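Taurine:2-oxoglutarate aminotransferase (Bifidobacterium kashiwanohense PV20-2, PDB 6JIX) probably transfers the amino group of taurine to 2-oxoglutarate as a pyridoxal-phosphate-dependent class-III aminotransferase. Local coordinates at residues A[364-376]-A[413-425]. Numbering follows the deposited sequence.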
ATOM      1  N   ALA A 364      -9.548 -21.572  24.873  1.00 28.59           N
ATOM      2  CA  ALA A 364     -10.141 -21.426  23.559  1.00 26.99           C
ATOM      3  C   ALA A 364     -10.875 -20.102  23.542  1.00 31.31           C
ATOM      4  O   ALA A 364     -11.588 -19.770  24.493  1.00 32.64           O
ATOM      5  CB  ALA A 364     -11.101 -22.578  23.230  1.00 26.99           C
ATOM      6  N   ARG A 365     -10.651 -19.326  22.500  1.00 29.07           N
ATOM      7  CA  ARG A 365     -11.390 -18.100  22.285  1.00 26.39           C
ATOM      8  C   ARG A 365     -12.013 -18.197  20.904  1.00 26.16           C
ATOM      9  O   ARG A 365     -11.389 -18.702  19.969  1.00 26.17           O
ATOM     10  CB  ARG A 365     -10.480 -16.880  22.411  1.00 29.22           C
ATOM     11  CG  ARG A 365      -9.883 -16.708  23.809  1.00 32.27           C
ATOM     12  CD  ARG A 365      -8.759 -15.686  23.843  1.00 25.66           C
ATOM     13  NE  ARG A 365      -7.668 -16.072  22.957  1.00 26.76           N
ATOM     14  CZ  ARG A 365      -6.827 -17.079  23.185  1.00 31.09           C
ATOM     15  NH1 ARG A 365      -6.932 -17.819  24.290  1.00 31.79           N
ATOM     16  NH2 ARG A 365      -5.868 -17.346  22.306  1.00 24.88           N
ATOM     17  N   CYS A 366     -13.248 -17.732  20.781  1.00 23.80           N
ATOM     18  CA  CYS A 366     -13.955 -17.827  19.515  1.00 25.83           C
ATOM     19  C   CYS A 366     -15.095 -16.836  19.560  1.00 27.12           C
ATOM     20  O   CYS A 366     -15.931 -16.921  20.460  1.00 26.94           O
ATOM     21  CB  CYS A 366     -14.497 -19.244  19.266  1.00 29.57           C
ATOM     22  SG  CYS A 366     -15.664 -19.358  17.827  1.00 35.21           S
ATOM     23  N   ILE A 367     -15.134 -15.919  18.596  1.00 28.26           N
ATOM     24  CA  ILE A 367     -16.308 -15.096  18.334  1.00 28.09           C
ATOM     25  C   ILE A 367     -16.579 -15.143  16.835  1.00 30.43           C
ATOM     26  O   ILE A 367     -15.694 -14.830  16.031  1.00 30.16           O
ATOM     27  CB  ILE A 367     -16.119 -13.652  18.819  1.00 25.56           C
ATOM     28  CG1 ILE A 367     -17.431 -12.884  18.692  1.00 23.67           C
ATOM     29  CG2 ILE A 367     -14.986 -12.986  18.078  1.00 24.78           C
ATOM     30  CD1 ILE A 367     -17.376 -11.555  19.369  1.00 18.93           C
ATOM     31  N   GLY A 368     -17.797 -15.541  16.461  1.00 33.94           N
ATOM     32  CA  GLY A 368     -18.081 -15.816  15.058  1.00 31.02           C
ATOM     33  C   GLY A 368     -17.175 -16.922  14.543  1.00 30.48           C
ATOM     34  O   GLY A 368     -17.059 -18.008  15.127  1.00 31.23           O
ATOM     35  N   LEU A 369     -16.533 -16.668  13.418  1.00 28.37           N
ATOM     36  CA  LEU A 369     -15.521 -17.574  12.903  1.00 31.37           C
ATOM     37  C   LEU A 369     -14.123 -16.987  13.116  1.00 27.68           C
ATOM     38  O   LEU A 369     -13.243 -17.104  12.267  1.00 27.26           O
ATOM     39  CB  LEU A 369     -15.803 -17.909  11.440  1.00 32.03           C
ATOM     40  CG  LEU A 369     -17.067 -18.767  11.270  1.00 25.90           C
ATOM     41  CD1 LEU A 369     -17.488 -18.894   9.819  1.00 26.12           C
ATOM     42  CD2 LEU A 369     -16.856 -20.138  11.882  1.00 25.41           C
ATOM     43  N   PHE A 370     -13.931 -16.335  14.267  1.00 26.13           N
ATOM     44  CA  PHE A 370     -12.684 -15.688  14.691  1.00 26.07           C
ATOM     45  C   PHE A 370     -12.254 -16.357  16.001  1.00 28.92           C
ATOM     46  O   PHE A 370     -12.780 -16.036  17.075  1.00 28.64           O
ATOM     47  CB  PHE A 370     -12.912 -14.185  14.867  1.00 25.45           C
ATOM     48  CG  PHE A 370     -11.668 -13.347  14.756  1.00 25.30           C
ATOM     49  CD1 PHE A 370     -10.648 -13.684  13.870  1.00 25.96           C
ATOM     50  CD2 PHE A 370     -11.526 -12.197  15.525  1.00 23.94           C
ATOM     51  CE1 PHE A 370      -9.496 -12.887  13.768  1.00 23.17           C
ATOM     52  CE2 PHE A 370     -10.382 -11.401  15.428  1.00 23.25           C
ATOM     53  CZ  PHE A 370      -9.365 -11.748  14.550  1.00 21.13           C
ATOM     54  N   SER A 371     -11.274 -17.257  15.934  1.00 27.95           N
ATOM     55  CA  SER A 371     -11.033 -18.160  17.052  1.00 26.16           C
ATOM     56  C   SER A 371      -9.567 -18.554  17.109  1.00 22.96           C
ATOM     57  O   SER A 371      -8.852 -18.495  16.105  1.00 25.64           O
ATOM     58  CB  SER A 371     -11.900 -19.422  16.931  1.00 23.79           C
ATOM     59  OG  SER A 371     -11.256 -20.394  16.118  1.00 19.79           O
ATOM     60  N   ALA A 372      -9.135 -18.979  18.300  1.00 18.97           N
ATOM     61  CA  ALA A 372      -7.757 -19.397  18.524  1.00 22.50           C
ATOM     62  C   ALA A 372      -7.665 -20.282  19.763  1.00 27.54           C
ATOM     63  O   ALA A 372      -8.464 -20.165  20.699  1.00 29.44           O
ATOM     64  CB  ALA A 372      -6.821 -18.191  18.674  1.00 20.65           C
ATOM     65  N   LEU A 373      -6.660 -21.150  19.767  1.00 25.08           N
ATOM     66  CA  LEU A 373      -6.320 -21.975  20.913  1.00 24.78           C
ATOM     67  C   LEU A 373      -4.965 -21.551  21.470  1.00 32.03           C
ATOM     68  O   LEU A 373      -4.005 -21.350  20.707  1.00 27.26           O
ATOM     69  CB  LEU A 373      -6.281 -23.448  20.522  1.00 25.44           C
ATOM     70  CG  LEU A 373      -7.582 -24.033  19.963  1.00 29.77           C
ATOM     71  CD1 LEU A 373      -7.392 -25.516  19.638  1.00 27.85           C
ATOM     72  CD2 LEU A 373      -8.767 -23.810  20.906  1.00 23.41           C
ATOM     73  N   THR A 374      -4.886 -21.406  22.797  1.00 30.25           N
ATOM     74  CA  THR A 374      -3.601 -21.222  23.462  1.00 29.04           C
ATOM     75  C   THR A 374      -3.005 -22.591  23.777  1.00 30.06           C
ATOM     76  O   THR A 374      -3.581 -23.368  24.549  1.00 34.09           O
ATOM     77  CB  THR A 374      -3.731 -20.384  24.727  1.00 26.93           C
ATOM     78  OG1 THR A 374      -4.269 -19.095  24.397  1.00 25.20           O
ATOM     79  CG2 THR A 374      -2.360 -20.205  25.329  1.00 27.11           C
ATOM     80  N   ILE A 375      -1.860 -22.883  23.169  1.00 30.80           N
ATOM     81  CA  ILE A 375      -1.166 -24.154  23.340  1.00 32.70           C
ATOM     82  C   ILE A 375      -0.166 -24.016  24.485  1.00 39.35           C
ATOM     83  O   ILE A 375       0.610 -23.052  24.542  1.00 35.62           O
ATOM     84  CB  ILE A 375      -0.465 -24.562  22.033  1.00 31.90           C
ATOM     85  CG1 ILE A 375      -1.461 -24.516  20.876  1.00 30.22           C
ATOM     86  CG2 ILE A 375       0.138 -25.939  22.155  1.00 35.45           C
ATOM     87  CD1 ILE A 375      -2.751 -25.264  21.144  1.00 24.83           C
ATOM     88  N   VAL A 376      -0.172 -24.985  25.394  1.00 40.25           N
ATOM     89  CA  VAL A 376       0.656 -24.928  26.589  1.00 38.44           C
ATOM     90  C   VAL A 376       1.505 -26.189  26.681  1.00 42.02           C
ATOM     91  O   VAL A 376       1.097 -27.268  26.240  1.00 40.27           O
ATOM     92  CB  VAL A 376      -0.196 -24.765  27.863  1.00 38.27           C
ATOM     93  CG1 VAL A 376      -0.906 -23.407  27.877  1.00 35.01           C
ATOM     94  CG2 VAL A 376      -1.185 -25.910  27.967  1.00 37.09           C
ATOM     95  N   GLU A 413       3.033 -16.553  17.997  1.00 24.65           N
ATOM     96  CA  GLU A 413       3.350 -16.778  19.410  1.00 29.53           C
ATOM     97  C   GLU A 413       2.971 -18.209  19.779  1.00 32.28           C
ATOM     98  O   GLU A 413       3.542 -19.153  19.201  1.00 30.98           O
ATOM     99  CB  GLU A 413       2.662 -15.689  20.239  1.00 28.27           C
ATOM    100  CG  GLU A 413       3.278 -14.302  20.118  1.00 29.78           C
ATOM    101  CD  GLU A 413       4.753 -14.333  19.737  1.00 34.33           C
ATOM    102  OE1 GLU A 413       5.543 -15.081  20.372  1.00 35.58           O
ATOM    103  OE2 GLU A 413       5.119 -13.596  18.797  1.00 31.95           O
ATOM    104  N   THR A 414       2.062 -18.424  20.730  1.00 25.47           N
ATOM    105  CA  THR A 414       1.744 -19.734  21.280  1.00 30.22           C
ATOM    106  C   THR A 414       0.355 -20.191  20.845  1.00 33.08           C
ATOM    107  O   THR A 414      -0.254 -21.036  21.512  1.00 30.07           O
ATOM    108  CB  THR A 414       1.859 -19.712  22.821  1.00 34.00           C
ATOM    109  OG1 THR A 414       2.140 -21.018  23.335  1.00 33.18           O
ATOM    110  CG2 THR A 414       0.581 -19.221  23.496  1.00 28.96           C
ATOM    111  N   ASN A 415      -0.156 -19.649  19.730  1.00 35.80           N
ATOM    112  CA  ASN A 415      -1.541 -19.855  19.325  1.00 29.18           C
ATOM    113  C   ASN A 415      -1.659 -20.561  17.990  1.00 25.53           C
ATOM    114  O   ASN A 415      -0.788 -20.464  17.122  1.00 29.22           O
ATOM    115  CB  ASN A 415      -2.300 -18.541  19.237  1.00 20.98           C
ATOM    116  CG  ASN A 415      -2.128 -17.723  20.473  1.00 26.61           C
ATOM    117  OD1 ASN A 415      -1.299 -16.799  20.518  1.00 26.92           O
ATOM    118  ND2 ASN A 415      -2.864 -18.084  21.518  1.00 28.25           N
ATOM    119  N   ILE A 416      -2.772 -21.273  17.857  1.00 29.08           N
ATOM    120  CA  ILE A 416      -3.278 -21.752  16.583  1.00 29.44           C
ATOM    121  C   ILE A 416      -4.548 -20.973  16.290  1.00 29.70           C
ATOM    122  O   ILE A 416      -5.455 -20.909  17.130  1.00 29.89           O
ATOM    123  CB  ILE A 416      -3.544 -23.266  16.598  1.00 27.04           C
ATOM    124  CG1 ILE A 416      -2.328 -24.010  17.161  1.00 29.65           C
ATOM    125  CG2 ILE A 416      -3.805 -23.735  15.196  1.00 28.32           C
ATOM    126  CD1 ILE A 416      -2.472 -25.504  17.213  1.00 22.39           C
ATOM    127  N   ASN A 417      -4.598 -20.354  15.119  1.00 30.68           N
ATOM    128  CA  ASN A 417      -5.820 -19.700  14.688  1.00 32.71           C
ATOM    129  C   ASN A 417      -6.740 -20.705  14.024  1.00 32.46           C
ATOM    130  O   ASN A 417      -6.293 -21.655  13.374  1.00 34.50           O
ATOM    131  CB  ASN A 417      -5.528 -18.570  13.699  1.00 30.96           C
ATOM    132  CG  ASN A 417      -4.646 -17.495  14.293  1.00 33.80           C
ATOM    133  OD1 ASN A 417      -4.792 -17.146  15.465  1.00 28.10           O
ATOM    134  ND2 ASN A 417      -3.727 -16.955  13.486  1.00 33.54           N
ATOM    135  N   ILE A 418      -8.039 -20.483  14.185  1.00 26.13           N
ATOM    136  CA  ILE A 418      -9.039 -21.146  13.372  1.00 26.03           C
ATOM    137  C   ILE A 418      -9.979 -20.042  12.903  1.00 28.65           C
ATOM    138  O   ILE A 418     -10.802 -19.540  13.676  1.00 27.82           O
ATOM    139  CB  ILE A 418      -9.776 -22.260  14.114  1.00 27.83           C
ATOM    140  CG1 ILE A 418      -8.772 -23.318  14.583  1.00 28.66           C
ATOM    141  CG2 ILE A 418     -10.788 -22.904  13.186  1.00 29.76           C
ATOM    142  CD1 ILE A 418      -8.309 -23.151  16.054  1.00 26.73           C
ATOM    143  N   CYS A 419      -9.822 -19.627  11.646  1.00 27.49           N
ATOM    144  CA  CYS A 419     -10.590 -18.535  11.055  1.00 25.23           C
ATOM    145  C   CYS A 419     -10.991 -18.955   9.650  1.00 32.18           C
ATOM    146  O   CYS A 419     -10.502 -18.406   8.652  1.00 31.92           O
ATOM    147  CB  CYS A 419      -9.768 -17.246  11.030  1.00 26.59           C
ATOM    148  SG  CYS A 419      -9.053 -16.776  12.608  1.00 26.72           S
ATOM    149  N   PRO A 420     -11.898 -19.928   9.536  1.00 29.43           N
ATOM    150  CA  PRO A 420     -12.284 -20.449   8.217  1.00 22.68           C
ATOM    151  C   PRO A 420     -13.140 -19.453   7.457  1.00 24.10           C
ATOM    152  O   PRO A 420     -13.717 -18.528   8.047  1.00 26.51           O
ATOM    153  CB  PRO A 420     -13.082 -21.715   8.561  1.00 29.85           C
ATOM    154  CG  PRO A 420     -13.651 -21.422   9.931  1.00 30.04           C
ATOM    155  CD  PRO A 420     -12.593 -20.619  10.640  1.00 29.21           C
ATOM    156  N   PRO A 421     -13.263 -19.612   6.143  1.00 25.08           N
ATOM    157  CA  PRO A 421     -14.083 -18.675   5.369  1.00 26.50           C
ATOM    158  C   PRO A 421     -15.513 -18.621   5.889  1.00 25.10           C
ATOM    159  O   PRO A 421     -16.080 -19.631   6.311  1.00 23.92           O
ATOM    160  CB  PRO A 421     -14.017 -19.236   3.944  1.00 23.08           C
ATOM    161  CG  PRO A 421     -12.770 -20.059   3.930  1.00 22.38           C
ATOM    162  CD  PRO A 421     -12.651 -20.644   5.295  1.00 21.71           C
ATOM    163  N   LEU A 422     -16.084 -17.412   5.855  1.00 23.52           N
ATOM    164  CA  LEU A 422     -17.422 -17.152   6.359  1.00 22.33           C
ATOM    165  C   LEU A 422     -18.485 -17.947   5.624  1.00 28.00           C
ATOM    166  O   LEU A 422     -19.621 -18.004   6.102  1.00 32.07           O
ATOM    167  CB  LEU A 422     -17.742 -15.657   6.250  1.00 23.65           C
ATOM    168  CG  LEU A 422     -16.748 -14.714   6.953  1.00 26.87           C
ATOM    169  CD1 LEU A 422     -17.332 -13.331   7.195  1.00 23.05           C
ATOM    170  CD2 LEU A 422     -16.273 -15.329   8.265  1.00 24.37           C
ATOM    171  N   ILE A 423     -18.154 -18.558   4.480  1.00 25.25           N
ATOM    172  CA  ILE A 423     -19.125 -19.362   3.744  1.00 27.62           C
ATOM    173  C   ILE A 423     -19.038 -20.841   4.088  1.00 26.04           C
ATOM    174  O   ILE A 423     -19.798 -21.637   3.522  1.00 25.85           O
ATOM    175  CB  ILE A 423     -18.978 -19.203   2.211  1.00 24.75           C
ATOM    176  CG1 ILE A 423     -17.615 -19.710   1.736  1.00 19.13           C
ATOM    177  CG2 ILE A 423     -19.226 -17.763   1.778  1.00 23.49           C
ATOM    178  CD1 ILE A 423     -17.424 -19.582   0.252  1.00 21.27           C
ATOM    179  N   ILE A 424     -18.107 -21.240   4.960  1.00 25.59           N
ATOM    180  CA  ILE A 424     -18.013 -22.643   5.340  1.00 29.10           C
ATOM    181  C   ILE A 424     -19.359 -23.131   5.895  1.00 30.80           C
ATOM    182  O   ILE A 424     -20.095 -22.394   6.566  1.00 27.72           O
ATOM    183  CB  ILE A 424     -16.874 -22.854   6.352  1.00 27.40           C
ATOM    184  CG1 ILE A 424     -16.346 -24.293   6.253  1.00 26.04           C
ATOM    185  CG2 ILE A 424     -17.336 -22.504   7.756  1.00 29.03           C
ATOM    186  CD1 ILE A 424     -15.153 -24.563   7.137  1.00 29.35           C
ATOM    187  N   THR A 425     -19.681 -24.387   5.620  1.00 30.18           N
ATOM    188  CA  THR A 425     -20.951 -24.958   6.036  1.00 31.91           C
ATOM    189  C   THR A 425     -20.721 -25.838   7.248  1.00 31.74           C
ATOM    190  O   THR A 425     -19.585 -26.223   7.548  1.00 33.50           O
ATOM    191  CB  THR A 425     -21.571 -25.776   4.904  1.00 31.91           C
ATOM    192  OG1 THR A 425     -20.724 -26.901   4.625  1.00 30.48           O
ATOM    193  CG2 THR A 425     -21.716 -24.905   3.657  1.00 22.70           C
TER
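Strands 370-376 and 415-418 pair as the middle and one outer strand of the three-stranded antiparallel sheet in the C-terminal part of this class-III aminotransferase, the type II' turn from I367 to F370 leading in from the third strand, 361-367. L373 and I416 form a hydrogen-bonded pair, with L373 N to I416 O at 2.9 Å and I416 N to L373 O at 3.1 Å. At the S371–I418 pair, I418 N reaches S371 O, but from 47° above the carbonyl plane. The S371 hydroxyl turns back to its partner: with chi1 at 86°, OG sits between its own backbone N and carbonyl carbon and donates to a lone pair of I418 O at 2.6 Å. S371, L373, I416 and I418 share one face, where L373 CG meets I418 CD1 at 4.1 Å; L351 of helix 336-357 covers S371, L373 and I418, while I398 and M399 of helix 395-404 touch I416. On the other face, R365 sends NH1 and NH2 end-on to T374 OG1, its NH1 also forming a salt bridge with E363. C419 SG lies obliquely beside the F370 ring, 3.7 Å from F370 CD1, and the F370 side chain lies about 7 Å from the bound pyridoxal phosphate. At the turn, L369 packs CD1 against L422 CD2 and its own CD2 against P420 CG, while R260 NH1 binds both L369 O and P420 O. At the far end, I375 N donates to T414 O, and T414 OG1 returns a bond to I375 O at 2.8 Å.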